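Local atomic coordinates of PrimPol AEP domain (PP-N190) (Cyanophage S-2L, PDB entry 6ZP9), a protein that probably synthesises primers and extends DNA strands on a template, as an archaeo-eukaryotic primase (AEP) domain of a phage primase-polymerase. Residues Q18-H22 with V175-F179; V62-S68 with C167-R171; F89-D93 with A149-N155; I123-W127 with V161-A165; W138-A143 with N155-S159. All blocks are in the same frame, centred on the assembly; numbering follows the deposited sequence.

In the fold
From the N terminus, helix 16-25 opens the widest loop, which contact 1 closes at strand 177-179 and which encloses all the other contacts. Contact 2 comes next, joining the end of helix 55-64 and the start of strand 67-71 to the loop after strand 161-163; contacts 3, 4 and 5 fall within its span. Contact 3 ties the end of strand 85-90 to the loop after helix 135-149 and crosses both contact 4 and contact 5. Contact 4 bridges the two four-stranded sheets through strands 123-129 and 161-163, near the chain's centre. Contact 5, the shortest closure, lies within contact 4, and shares Asn155 with contact 3.

Contact 1: Q18-H22 with V175-F179; sequences QILLH and VAQIF
Helix 16-25 packs here against strand 177-179, an outermost strand of one of the two antiparallel sheets of this AEP domain. The axes of helix 18-22 and strand 177-179 approach to 8.9 Å at 49°, with the CA atoms of Gln18 and Gln177 6.9 Å apart. Along the second segment, Ala176 is still loop, and extended backbone begins at Gln177. The CB of Gln177 points away from the helix, yet its amide folds back (chi1 t, chi2 p), leaving its OE1 3.6 Å from Gln18 OE1. The CA-to-CB bond of Ile178 points toward the helix, and in the mt rotamer its CD1 lies 3.5 Å from His22 CA and its CG2 4.0 Å from Leu21 CD2. The CB of Phe179 points away, and its ring makes a cation-pi interaction with Arg117. Because Gln177 and Phe179 use their backbones to pair with strand 114-117, the polar backbone atoms of Ile178 face outward from the sheet, and Gln18, with chi1 and chi2 both m, serves them. A water accepts from Gln18 NE2 (3.1 Å) and donates to Ile178 O (2.8 Å). The link that closes the contact is direct: Ile178 N donates to Gln18 OE1 at 2.8 Å, almost in line at 173°.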
# COMPACT_ATOMS: atom_id res chain seq x y z
N GLN A 18 3.54 6.37 12.50
CA GLN A 18 3.02 6.25 11.15
C GLN A 18 2.92 4.79 10.72
O GLN A 18 1.96 4.40 10.05
CB GLN A 18 3.90 7.06 10.20
CG GLN A 18 3.59 8.54 10.25
CD GLN A 18 2.32 8.88 9.48
OE1 GLN A 18 2.23 8.65 8.28
NE2 GLN A 18 1.33 9.44 10.17
N ILE A 19 3.90 3.97 11.11
CA ILE A 19 3.81 2.54 10.80
C ILE A 19 2.55 1.93 11.41
O ILE A 19 1.78 1.24 10.73
CB ILE A 19 5.07 1.80 11.29
CG1 ILE A 19 6.28 2.19 10.44
CG2 ILE A 19 4.85 0.28 11.26
CD1 ILE A 19 7.54 1.40 10.78
N LEU A 20 2.32 2.18 12.70
CA LEU A 20 1.15 1.60 13.35
C LEU A 20 -0.14 2.16 12.77
O LEU A 20 -1.13 1.44 12.65
CB LEU A 20 1.21 1.83 14.86
CG LEU A 20 2.31 0.99 15.52
CD1 LEU A 20 2.41 1.33 16.99
CD2 LEU A 20 2.07 -0.51 15.33
N LEU A 21 -0.13 3.44 12.37
CA LEU A 21 -1.31 4.03 11.74
C LEU A 21 -1.61 3.36 10.40
O LEU A 21 -2.77 3.09 10.08
CB LEU A 21 -1.13 5.54 11.56
CG LEU A 21 -2.27 6.25 10.84
CD1 LEU A 21 -3.57 6.20 11.63
CD2 LEU A 21 -1.89 7.68 10.50
N HIS A 22 -0.57 3.11 9.60
CA HIS A 22 -0.76 2.39 8.34
C HIS A 22 -1.42 1.04 8.58
O HIS A 22 -2.40 0.69 7.90
CB HIS A 22 0.60 2.21 7.65
CG HIS A 22 0.52 1.96 6.18
ND1 HIS A 22 1.62 2.07 5.35
CD2 HIS A 22 -0.52 1.59 5.38
CE1 HIS A 22 1.26 1.79 4.10
NE2 HIS A 22 -0.03 1.50 4.10
N VAL A 175 10.22 11.11 4.45
CA VAL A 175 9.56 10.03 5.17
C VAL A 175 8.12 9.91 4.68
O VAL A 175 7.39 10.91 4.62
CB VAL A 175 9.60 10.28 6.69
CG1 VAL A 175 8.91 9.17 7.43
CG2 VAL A 175 11.05 10.40 7.18
N ALA A 176 7.72 8.70 4.30
CA ALA A 176 6.36 8.50 3.80
C ALA A 176 5.34 8.87 4.86
O ALA A 176 5.52 8.59 6.05
CB ALA A 176 6.17 7.06 3.35
N GLN A 177 4.24 9.49 4.43
CA GLN A 177 3.27 10.05 5.36
C GLN A 177 1.84 9.73 4.91
O GLN A 177 1.50 9.92 3.74
CB GLN A 177 3.44 11.57 5.46
CG GLN A 177 2.36 12.28 6.26
CD GLN A 177 2.68 12.34 7.73
OE1 GLN A 177 3.74 11.89 8.17
NE2 GLN A 177 1.76 12.89 8.52
N ILE A 178 1.02 9.26 5.85
CA ILE A 178 -0.41 9.09 5.60
C ILE A 178 -1.10 10.44 5.69
O ILE A 178 -0.76 11.27 6.54
CB ILE A 178 -1.00 8.07 6.59
CG1 ILE A 178 -0.55 6.68 6.17
CG2 ILE A 178 -2.54 8.17 6.63
CD1 ILE A 178 -0.89 5.63 7.14
N PHE A 179 -2.05 10.69 4.78
CA PHE A 179 -2.80 11.93 4.82
C PHE A 179 -4.19 11.70 4.25
O PHE A 179 -4.47 10.68 3.62
CB PHE A 179 -2.05 13.05 4.09
CG PHE A 179 -2.00 12.88 2.59
CD1 PHE A 179 -1.13 11.97 2.00
CD2 PHE A 179 -2.84 13.64 1.77
CE1 PHE A 179 -1.08 11.82 0.61
CE2 PHE A 179 -2.80 13.50 0.38
CZ PHE A 179 -1.92 12.59 -0.20
O HOH W 1 -1.30 10.85 9.27

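Contact 2: V62-S68 with C167-R171; sequences VTQGFNS and CPHQR
Gln170 is the polar centre of this contact. Its NE2 donates to two carbonyls, Phe66 O at 2.9 Å and Val62 O at 3.0 Å, while its backbone N donates to Asn67 OD1 at 2.8 Å. With chi1 and chi2 both m, the side chain brings NE2 to both carbonyls; Gln170 CG rests 3.4 Å from Gly65 O. The CA atoms of Asn67 and Gln170 are 6.1 Å apart, those of Ser68 and Cys167 6.3 Å. Waters fill the gaps: one accepts from Asn67 ND2 and Arg171 N (both 3.1 Å), another accepts from Ser68 N and donates to Pro168 O (both 2.9 Å), and a third lies 2.8 Å from both Phe66 O and Ser68 OG and 2.9 Å from Pro168 O. Ser68 OG also bonds Tyr35 and makes a close contact of 3.4 Å with Cys167 CB. Further out the packing is apolar: Val62 (chi1 t) sets CG1 3.5 Å from Pro168 CG and CG2 4.4 Å from Cys167 CB. Segment 167-171 has no regular secondary structure; in 62-68 the helix ends at Gln64 and the chain extends from Asn67. Between them Gly65, at phi 120° and psi 13°, makes the turn, a backbone that calls for glycine. The arrangement is that of a Schellman motif ending helix 55-64, with Gln170 of a distant loop binding Val62 O in the last turn and Phe66 O just beyond it.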
# COMPACT_ATOMS: atom_id res chain seq x y z
N VAL A 62 16.33 0.14 7.49
CA VAL A 62 16.38 1.55 7.12
C VAL A 62 17.80 2.09 7.25
O VAL A 62 18.31 2.76 6.35
CB VAL A 62 15.39 2.37 7.97
CG1 VAL A 62 15.63 3.86 7.76
CG2 VAL A 62 13.95 1.99 7.62
N THR A 63 18.47 1.81 8.37
CA THR A 63 19.83 2.32 8.52
C THR A 63 20.79 1.68 7.51
O THR A 63 21.76 2.33 7.11
CB THR A 63 20.35 2.09 9.94
OG1 THR A 63 20.40 0.69 10.21
CG2 THR A 63 19.46 2.77 10.96
N GLN A 64 20.54 0.42 7.09
CA GLN A 64 21.38 -0.19 6.06
C GLN A 64 21.14 0.42 4.69
O GLN A 64 22.02 0.35 3.83
CB GLN A 64 21.17 -1.68 6.01
CG GLN A 64 22.05 -2.46 6.95
CD GLN A 64 21.92 -3.95 6.77
OE1 GLN A 64 22.08 -4.48 5.65
NE2 GLN A 64 21.60 -4.66 7.85
N GLY A 65 19.97 1.00 4.45
CA GLY A 65 19.72 1.71 3.21
C GLY A 65 18.59 1.18 2.36
O GLY A 65 18.48 1.57 1.20
N PHE A 66 17.74 0.30 2.90
CA PHE A 66 16.65 -0.29 2.13
C PHE A 66 15.42 0.62 2.14
O PHE A 66 15.21 1.40 3.07
CB PHE A 66 16.25 -1.65 2.70
CG PHE A 66 17.27 -2.75 2.48
CD1 PHE A 66 18.39 -2.86 3.30
CD2 PHE A 66 17.09 -3.68 1.48
CE1 PHE A 66 19.31 -3.87 3.11
CE2 PHE A 66 18.01 -4.70 1.28
CZ PHE A 66 19.12 -4.79 2.11
N ASN A 67 14.58 0.48 1.11
CA ASN A 67 13.24 1.04 1.16
C ASN A 67 12.30 0.02 1.82
O ASN A 67 12.57 -1.18 1.86
CB ASN A 67 12.74 1.41 -0.24
CG ASN A 67 13.33 2.72 -0.75
OD1 ASN A 67 13.42 3.71 -0.03
ND2 ASN A 67 13.70 2.74 -2.03
N SER A 68 11.18 0.53 2.34
CA SER A 68 10.32 -0.23 3.25
C SER A 68 8.94 -0.42 2.64
O SER A 68 8.32 0.54 2.19
CB SER A 68 10.19 0.49 4.59
OG SER A 68 11.45 0.62 5.23
N CYS A 167 8.58 5.42 7.02
CA CYS A 167 9.95 5.07 6.67
C CYS A 167 10.43 5.93 5.51
O CYS A 167 9.62 6.37 4.68
CB CYS A 167 10.09 3.59 6.27
SG CYS A 167 9.44 2.45 7.50
N PRO A 168 11.73 6.19 5.43
CA PRO A 168 12.23 7.08 4.38
C PRO A 168 12.25 6.46 2.99
O PRO A 168 12.52 5.26 2.82
CB PRO A 168 13.65 7.42 4.86
CG PRO A 168 14.04 6.30 5.75
CD PRO A 168 12.78 5.83 6.41
N HIS A 169 11.94 7.30 2.01
CA HIS A 169 12.28 7.09 0.61
C HIS A 169 13.77 7.36 0.48
O HIS A 169 14.21 8.50 0.61
CB HIS A 169 11.43 8.04 -0.23
CG HIS A 169 11.70 7.99 -1.70
ND1 HIS A 169 11.11 7.06 -2.53
CD2 HIS A 169 12.44 8.80 -2.50
CE1 HIS A 169 11.51 7.27 -3.77
NE2 HIS A 169 12.31 8.32 -3.78
N GLN A 170 14.56 6.30 0.26
CA GLN A 170 16.00 6.41 0.47
C GLN A 170 16.69 7.36 -0.50
O GLN A 170 17.75 7.90 -0.16
CB GLN A 170 16.65 5.03 0.39
CG GLN A 170 16.31 4.12 1.56
CD GLN A 170 17.04 4.49 2.84
OE1 GLN A 170 17.81 5.44 2.88
NE2 GLN A 170 16.83 3.70 3.90
N ARG A 171 16.12 7.59 -1.68
CA ARG A 171 16.76 8.47 -2.65
C ARG A 171 16.77 9.91 -2.15
O ARG A 171 17.76 10.63 -2.35
CB ARG A 171 16.05 8.37 -4.00
CG ARG A 171 16.71 9.17 -5.14
CD ARG A 171 15.90 9.06 -6.44
NE ARG A 171 14.47 9.35 -6.23
CZ ARG A 171 13.85 10.44 -6.68
NH1 ARG A 171 14.51 11.36 -7.37
NH2 ARG A 171 12.56 10.62 -6.43
O HOH W 2 18.64 6.08 5.46
O HOH W 3 12.93 2.73 4.09
O HOH W 4 14.47 5.47 -3.24
O HOH W 5 10.64 3.34 1.72

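Contact 3: F89-D93 with A149-N155; sequences FGEWD and AGFDTTN
Three acidic residues, Glu91, Asp93 and Asp152, converge here in a pattern consistent with the catalytic acidic cluster of AEP primases. Segment 89-93 stays extended through Trp92, with Trp92 and Phe151 CA atoms 4.6 Å apart and those of Asp93 and Asp152 5.3 Å apart. The backbones join through Asp152 N, which donates to Glu91 O at 2.8 Å. Glu91 (chi1 p, chi2 t) receives Asn155 ND2 on OE2 at 2.9 Å. Asp152 OD2 lies 4.1 Å from Glu91 OE2 and 4.0 Å from Asp93 OD1; one water donates to Asp93 OD1 (2.7 Å) and Asp152 OD2 (2.6 Å), and Asp93 has Lys121 as a salt-bridge partner. Asp152 OD1 accepts from Thr154 N at 2.9 Å, an Asx turn within the type I turn 152-155. Behind the acids, Phe151 (chi1 m) meets Trp92 edge-to-face, the centroids of its ring and the Trp92 six-membered ring 4.6 Å apart, planes at 67°. Gly90 CA lies 4.0 Å from the Phe151 centroid, over the face, a CH-pi contact; a CB on Gly90 would clash. Trp92 NE1 donates to Ala149 O at 2.8 Å. Glu91 and Asp93 spaced as ExD, opposite Phe151-Asp152, are consistent with the first and third AEP motifs.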
# COMPACT_ATOMS: atom_id res chain seq x y z
N PHE A 89 -6.43 -0.67 -3.75
CA PHE A 89 -5.45 0.41 -3.72
C PHE A 89 -4.79 0.54 -5.08
O PHE A 89 -4.76 -0.41 -5.87
CB PHE A 89 -4.40 0.16 -2.63
CG PHE A 89 -3.80 -1.23 -2.68
CD1 PHE A 89 -4.38 -2.27 -1.97
CD2 PHE A 89 -2.66 -1.48 -3.43
CE1 PHE A 89 -3.85 -3.54 -2.02
CE2 PHE A 89 -2.12 -2.75 -3.48
CZ PHE A 89 -2.72 -3.79 -2.76
N GLY A 90 -4.24 1.72 -5.34
CA GLY A 90 -3.52 1.90 -6.59
C GLY A 90 -2.79 3.22 -6.65
O GLY A 90 -2.83 4.03 -5.72
N GLU A 91 -2.13 3.44 -7.78
CA GLU A 91 -1.33 4.63 -7.99
C GLU A 91 -1.22 4.90 -9.48
O GLU A 91 -1.23 3.97 -10.28
CB GLU A 91 0.08 4.47 -7.40
CG GLU A 91 0.84 3.29 -8.02
CD GLU A 91 2.26 3.11 -7.48
OE1 GLU A 91 2.95 4.11 -7.18
OE2 GLU A 91 2.70 1.94 -7.36
N TRP A 92 -1.11 6.17 -9.84
CA TRP A 92 -0.74 6.52 -11.21
C TRP A 92 0.77 6.42 -11.37
O TRP A 92 1.54 6.70 -10.45
CB TRP A 92 -1.24 7.92 -11.57
CG TRP A 92 -2.71 7.90 -11.90
CD1 TRP A 92 -3.29 7.41 -13.05
CD2 TRP A 92 -3.79 8.35 -11.07
NE1 TRP A 92 -4.66 7.54 -12.98
CE2 TRP A 92 -4.99 8.11 -11.78
CE3 TRP A 92 -3.86 8.93 -9.80
CZ2 TRP A 92 -6.25 8.44 -11.26
CZ3 TRP A 92 -5.11 9.25 -9.28
CH2 TRP A 92 -6.29 9.00 -10.01
N ASP A 93 1.19 5.98 -12.56
CA ASP A 93 2.62 5.84 -12.83
C ASP A 93 3.34 7.17 -12.81
O ASP A 93 4.54 7.22 -12.54
CB ASP A 93 2.83 5.14 -14.18
CG ASP A 93 4.07 4.27 -14.20
OD1 ASP A 93 4.77 4.20 -13.17
OD2 ASP A 93 4.35 3.66 -15.26
N ALA A 149 -9.45 3.92 -13.24
CA ALA A 149 -8.58 5.05 -12.94
C ALA A 149 -7.44 5.19 -13.93
O ALA A 149 -6.87 6.29 -14.05
CB ALA A 149 -8.02 4.93 -11.52
N GLY A 150 -7.10 4.13 -14.67
CA GLY A 150 -5.85 4.13 -15.40
C GLY A 150 -4.63 4.09 -14.49
O GLY A 150 -3.61 4.73 -14.79
N PHE A 151 -4.72 3.34 -13.39
CA PHE A 151 -3.58 3.17 -12.51
C PHE A 151 -2.50 2.32 -13.18
O PHE A 151 -2.71 1.65 -14.20
CB PHE A 151 -4.03 2.49 -11.22
CG PHE A 151 -4.73 3.40 -10.25
CD1 PHE A 151 -4.43 4.75 -10.20
CD2 PHE A 151 -5.68 2.89 -9.37
CE1 PHE A 151 -5.06 5.60 -9.29
CE2 PHE A 151 -6.32 3.73 -8.46
CZ PHE A 151 -6.01 5.08 -8.42
N ASP A 152 -1.32 2.34 -12.57
CA ASP A 152 -0.26 1.36 -12.82
C ASP A 152 -0.79 -0.07 -12.70
O ASP A 152 -1.23 -0.49 -11.63
CB ASP A 152 0.86 1.63 -11.81
CG ASP A 152 2.06 0.71 -11.97
OD1 ASP A 152 1.98 -0.33 -12.66
OD2 ASP A 152 3.10 1.05 -11.36
N THR A 153 -0.75 -0.82 -13.81
CA THR A 153 -1.35 -2.16 -13.85
C THR A 153 -0.51 -3.23 -13.18
O THR A 153 -0.96 -4.38 -13.08
CB THR A 153 -1.64 -2.57 -15.30
OG1 THR A 153 -0.40 -2.83 -15.97
CG2 THR A 153 -2.38 -1.48 -16.04
N THR A 154 0.70 -2.89 -12.73
CA THR A 154 1.56 -3.85 -12.03
C THR A 154 0.95 -4.31 -10.71
O THR A 154 1.09 -5.48 -10.33
CB THR A 154 2.93 -3.21 -11.78
OG1 THR A 154 3.64 -3.08 -13.02
CG2 THR A 154 3.75 -4.05 -10.81
N ASN A 155 0.27 -3.41 -10.00
CA ASN A 155 -0.18 -3.66 -8.63
C ASN A 155 -1.52 -4.40 -8.60
O ASN A 155 -2.52 -3.90 -8.08
CB ASN A 155 -0.28 -2.34 -7.86
CG ASN A 155 1.00 -1.52 -7.92
OD1 ASN A 155 2.11 -2.05 -7.80
ND2 ASN A 155 0.85 -0.21 -8.09
O HOH W 6 -3.59 -0.99 -8.12
O HOH W 7 -1.85 0.65 -9.26
O HOH W 8 -0.67 4.93 -14.51
O HOH W 9 4.19 3.28 -10.69

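Contact 4: I123-W127 with V161-A165; sequences IHHYW and VMRLA
Strand 123-127 and strand 161-163 belong to different sheets and meet through their side chains: the short axes pass 9.3 Å apart at 123°, with the CA atoms of His124 and Met162 nearest at 8.5 Å. His124 and Tyr126, two residues apart and so on the same face of the extended strand, both point their CB toward the other strand, with chi1 m. The His124 ring receives Met162 CE over its face, 3.7 Å from the centroid in a CH-pi contact; Met162 reaches it with all three chi angles m. On its far nitrogen, His124 NE2 makes a weak hydrogen bond to Glu91, consistent with His124 being the histidine of AEP motif II. Two residues on, Tyr126 stacks on Phe114 and sets OH 3.3 Å from Met162 CB. A single water lies 2.8 Å from His124 ND1 and 2.6 Å from Tyr126 OH, and donates to Arg163 O at 2.8 Å. Between these two segments the contact thus rests on apolar and CH-pi packing and on one bridging water, with no direct hydrogen bond.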
# COMPACT_ATOMS: atom_id res chain seq x y z
N ILE A 123 1.38 9.26 -5.57
CA ILE A 123 0.49 9.16 -4.42
C ILE A 123 -0.12 7.76 -4.42
O ILE A 123 -0.44 7.21 -5.48
CB ILE A 123 -0.61 10.24 -4.50
CG1 ILE A 123 0.00 11.65 -4.54
CG2 ILE A 123 -1.66 10.07 -3.37
CD1 ILE A 123 0.81 12.05 -3.31
N HIS A 124 -0.29 7.18 -3.23
CA HIS A 124 -0.97 5.91 -3.08
C HIS A 124 -2.37 6.14 -2.52
O HIS A 124 -2.54 6.89 -1.55
CB HIS A 124 -0.17 4.97 -2.17
CG HIS A 124 1.10 4.47 -2.80
ND1 HIS A 124 1.92 3.55 -2.18
CD2 HIS A 124 1.68 4.77 -3.98
CE1 HIS A 124 2.95 3.30 -2.97
NE2 HIS A 124 2.83 4.02 -4.06
N HIS A 125 -3.37 5.50 -3.13
CA HIS A 125 -4.77 5.65 -2.74
C HIS A 125 -5.28 4.31 -2.22
O HIS A 125 -5.06 3.28 -2.85
CB HIS A 125 -5.63 6.09 -3.93
CG HIS A 125 -5.01 7.19 -4.73
ND1 HIS A 125 -5.29 8.52 -4.50
CD2 HIS A 125 -4.13 7.16 -5.76
CE1 HIS A 125 -4.60 9.26 -5.36
NE2 HIS A 125 -3.89 8.46 -6.13
N TYR A 126 -5.96 4.34 -1.08
CA TYR A 126 -6.52 3.14 -0.47
C TYR A 126 -8.02 3.28 -0.21
O TYR A 126 -8.49 4.31 0.27
CB TYR A 126 -5.85 2.84 0.86
CG TYR A 126 -4.42 2.36 0.81
CD1 TYR A 126 -3.37 3.27 0.70
CD2 TYR A 126 -4.12 1.01 0.93
CE1 TYR A 126 -2.06 2.84 0.71
CE2 TYR A 126 -2.82 0.57 0.94
CZ TYR A 126 -1.80 1.49 0.83
OH TYR A 126 -0.50 1.04 0.85
N TRP A 127 -8.76 2.21 -0.48
CA TRP A 127 -10.17 2.10 -0.12
C TRP A 127 -10.31 0.86 0.77
O TRP A 127 -10.11 -0.27 0.30
CB TRP A 127 -11.05 2.00 -1.36
CG TRP A 127 -11.09 3.25 -2.23
CD1 TRP A 127 -12.07 4.21 -2.26
CD2 TRP A 127 -10.13 3.63 -3.22
NE1 TRP A 127 -11.77 5.17 -3.19
CE2 TRP A 127 -10.59 4.84 -3.80
CE3 TRP A 127 -8.92 3.08 -3.67
CZ2 TRP A 127 -9.87 5.51 -4.80
CZ3 TRP A 127 -8.21 3.75 -4.66
CH2 TRP A 127 -8.69 4.95 -5.22
N VAL A 161 3.15 -5.75 -2.49
CA VAL A 161 3.66 -4.93 -1.39
C VAL A 161 3.48 -3.46 -1.75
O VAL A 161 3.49 -3.08 -2.92
CB VAL A 161 5.15 -5.23 -1.07
CG1 VAL A 161 5.33 -6.69 -0.70
CG2 VAL A 161 6.06 -4.85 -2.23
N MET A 162 3.33 -2.61 -0.74
CA MET A 162 3.19 -1.18 -0.91
C MET A 162 4.08 -0.46 0.09
O MET A 162 4.31 -0.94 1.20
CB MET A 162 1.71 -0.80 -0.74
CG MET A 162 0.74 -1.31 -1.80
SD MET A 162 0.96 -0.55 -3.40
CE MET A 162 0.05 0.90 -2.97
N ARG A 163 4.56 0.72 -0.31
CA ARG A 163 5.43 1.53 0.54
C ARG A 163 4.81 1.72 1.92
O ARG A 163 3.62 2.02 2.05
CB ARG A 163 5.61 2.88 -0.07
CG ARG A 163 6.64 2.93 -1.18
CD ARG A 163 8.07 2.69 -0.74
NE ARG A 163 8.92 2.72 -1.90
CZ ARG A 163 9.69 3.73 -2.20
NH1 ARG A 163 10.37 3.70 -3.30
NH2 ARG A 163 9.80 4.72 -1.42
N LEU A 164 5.62 1.53 2.96
CA LEU A 164 5.18 1.62 4.35
C LEU A 164 5.33 3.05 4.87
O LEU A 164 6.39 3.67 4.71
CB LEU A 164 6.01 0.63 5.19
CG LEU A 164 5.79 0.62 6.69
CD1 LEU A 164 4.35 0.20 7.04
CD2 LEU A 164 6.82 -0.29 7.38
N ALA A 165 4.26 3.58 5.47
CA ALA A 165 4.29 4.92 6.06
C ALA A 165 5.31 4.97 7.19
O ALA A 165 5.55 3.98 7.88
CB ALA A 165 2.92 5.31 6.60
O HOH W 10 1.47 2.63 0.44

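Contact 5: W138-A143 with N155-S159; sequences WTELQA and NRNPS
Trp138 brings the six-membered part of its indole up to the backbone of residues 156-158: CZ3 is 3.5 Å from Arg156 O and 3.6 Å from Pro158 CA, and CH2 is 3.5 Å from Asn157 O. Its chi1 is t and chi2 89°, and its NE1 donates a hydrogen bond to Ala87 O. One helical turn on, Gln142 (chi1 t, chi2 p) sends NE2 to Asn155 O at 2.9 Å, the direct hydrogen bond of this contact, while its OE1 accepts from Phe89 N. Here the backbones are nearest, Gln142 and Arg156 CA atoms being 6.3 Å apart. Two waters continue the seam: one donates to Thr139 O and Arg156 O, both at 2.9 Å, and the other donates to Ala143 O (2.8 Å) and accepts from Arg156 NH1 (3.2 Å). That guanidinium, whose NH2 hydrogen-bonds Thr153 O, passes Ala143, its NH1 3.6 Å from CB. The loop 155-159 therefore folds back along helix 135-149, from which it emerged, before entering strand 161-163, and Trp138 and Gln142 also touch strand 85-90, so helix, loop and strand meet.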
# COMPACT_ATOMS: atom_id res chain seq x y z
N TRP A 138 -11.63 -9.90 -4.35
CA TRP A 138 -10.66 -8.81 -4.31
C TRP A 138 -9.98 -8.63 -5.66
O TRP A 138 -9.82 -7.50 -6.13
CB TRP A 138 -9.61 -9.07 -3.22
CG TRP A 138 -8.59 -7.99 -3.16
CD1 TRP A 138 -8.66 -6.84 -2.43
CD2 TRP A 138 -7.35 -7.93 -3.90
NE1 TRP A 138 -7.54 -6.07 -2.66
CE2 TRP A 138 -6.73 -6.71 -3.56
CE3 TRP A 138 -6.72 -8.78 -4.81
CZ2 TRP A 138 -5.50 -6.33 -4.09
CZ3 TRP A 138 -5.49 -8.39 -5.35
CH2 TRP A 138 -4.90 -7.18 -4.99
N THR A 139 -9.58 -9.74 -6.29
CA THR A 139 -8.84 -9.64 -7.55
C THR A 139 -9.66 -8.92 -8.60
O THR A 139 -9.13 -8.08 -9.35
CB THR A 139 -8.44 -11.04 -8.04
OG1 THR A 139 -7.57 -11.67 -7.09
CG2 THR A 139 -7.74 -10.96 -9.39
N GLU A 140 -10.96 -9.19 -8.65
CA GLU A 140 -11.83 -8.54 -9.62
C GLU A 140 -12.01 -7.06 -9.30
O GLU A 140 -11.94 -6.22 -10.21
CB GLU A 140 -13.19 -9.24 -9.66
CG GLU A 140 -14.21 -8.57 -10.59
CD GLU A 140 -13.88 -8.75 -12.07
OE1 GLU A 140 -12.91 -9.47 -12.40
OE2 GLU A 140 -14.60 -8.16 -12.91
N LEU A 141 -12.22 -6.72 -8.03
CA LEU A 141 -12.34 -5.32 -7.64
C LEU A 141 -11.07 -4.54 -7.97
O LEU A 141 -11.14 -3.41 -8.46
CB LEU A 141 -12.63 -5.21 -6.14
CG LEU A 141 -14.03 -5.60 -5.66
CD1 LEU A 141 -14.07 -5.72 -4.14
CD2 LEU A 141 -15.07 -4.60 -6.15
N GLN A 142 -9.91 -5.13 -7.68
CA GLN A 142 -8.65 -4.43 -7.91
C GLN A 142 -8.41 -4.21 -9.39
O GLN A 142 -7.94 -3.14 -9.81
CB GLN A 142 -7.49 -5.22 -7.27
CG GLN A 142 -6.11 -4.58 -7.39
CD GLN A 142 -5.80 -3.61 -6.26
OE1 GLN A 142 -6.70 -3.05 -5.64
NE2 GLN A 142 -4.52 -3.43 -5.98
N ALA A 143 -8.75 -5.21 -10.21
CA ALA A 143 -8.60 -5.06 -11.66
C ALA A 143 -9.52 -3.98 -12.20
O ALA A 143 -9.12 -3.17 -13.05
CB ALA A 143 -8.87 -6.40 -12.35
N ASN A 155 0.27 -3.41 -10.00
CA ASN A 155 -0.18 -3.66 -8.63
C ASN A 155 -1.52 -4.40 -8.60
O ASN A 155 -2.52 -3.90 -8.08
CB ASN A 155 -0.28 -2.34 -7.86
CG ASN A 155 1.00 -1.52 -7.92
OD1 ASN A 155 2.11 -2.05 -7.80
ND2 ASN A 155 0.85 -0.21 -8.09
N ARG A 156 -1.53 -5.57 -9.14
CA ARG A 156 -2.76 -6.29 -9.23
C ARG A 156 -2.87 -7.64 -8.52
O ARG A 156 -3.92 -8.20 -8.52
CB ARG A 156 -3.05 -6.53 -10.73
CG ARG A 156 -2.11 -7.46 -11.40
CD ARG A 156 -2.31 -7.50 -12.92
NE ARG A 156 -3.73 -7.39 -13.26
CZ ARG A 156 -4.39 -6.35 -13.80
NH1 ARG A 156 -5.68 -6.48 -14.06
NH2 ARG A 156 -3.79 -5.23 -14.11
N ASN A 157 -1.79 -8.14 -7.96
CA ASN A 157 -1.77 -9.48 -7.38
C ASN A 157 -1.99 -9.43 -5.87
O ASN A 157 -1.66 -8.43 -5.22
CB ASN A 157 -0.43 -10.16 -7.66
CG ASN A 157 0.73 -9.36 -7.16
OD1 ASN A 157 0.89 -8.19 -7.52
ND2 ASN A 157 1.57 -9.98 -6.33
N PRO A 158 -2.54 -10.48 -5.26
CA PRO A 158 -2.94 -10.36 -3.85
C PRO A 158 -1.78 -10.22 -2.87
O PRO A 158 -2.01 -9.69 -1.77
CB PRO A 158 -3.74 -11.65 -3.59
CG PRO A 158 -3.39 -12.57 -4.72
CD PRO A 158 -3.04 -11.72 -5.89
N SER A 159 -0.56 -10.63 -3.21
CA SER A 159 0.57 -10.41 -2.31
C SER A 159 1.35 -9.13 -2.64
O SER A 159 2.49 -8.99 -2.19
CB SER A 159 1.50 -11.62 -2.31
OG SER A 159 2.11 -11.80 -3.57
O HOH W 11 -6.35 -7.63 -10.00
O HOH W 12 -7.42 -4.05 -15.15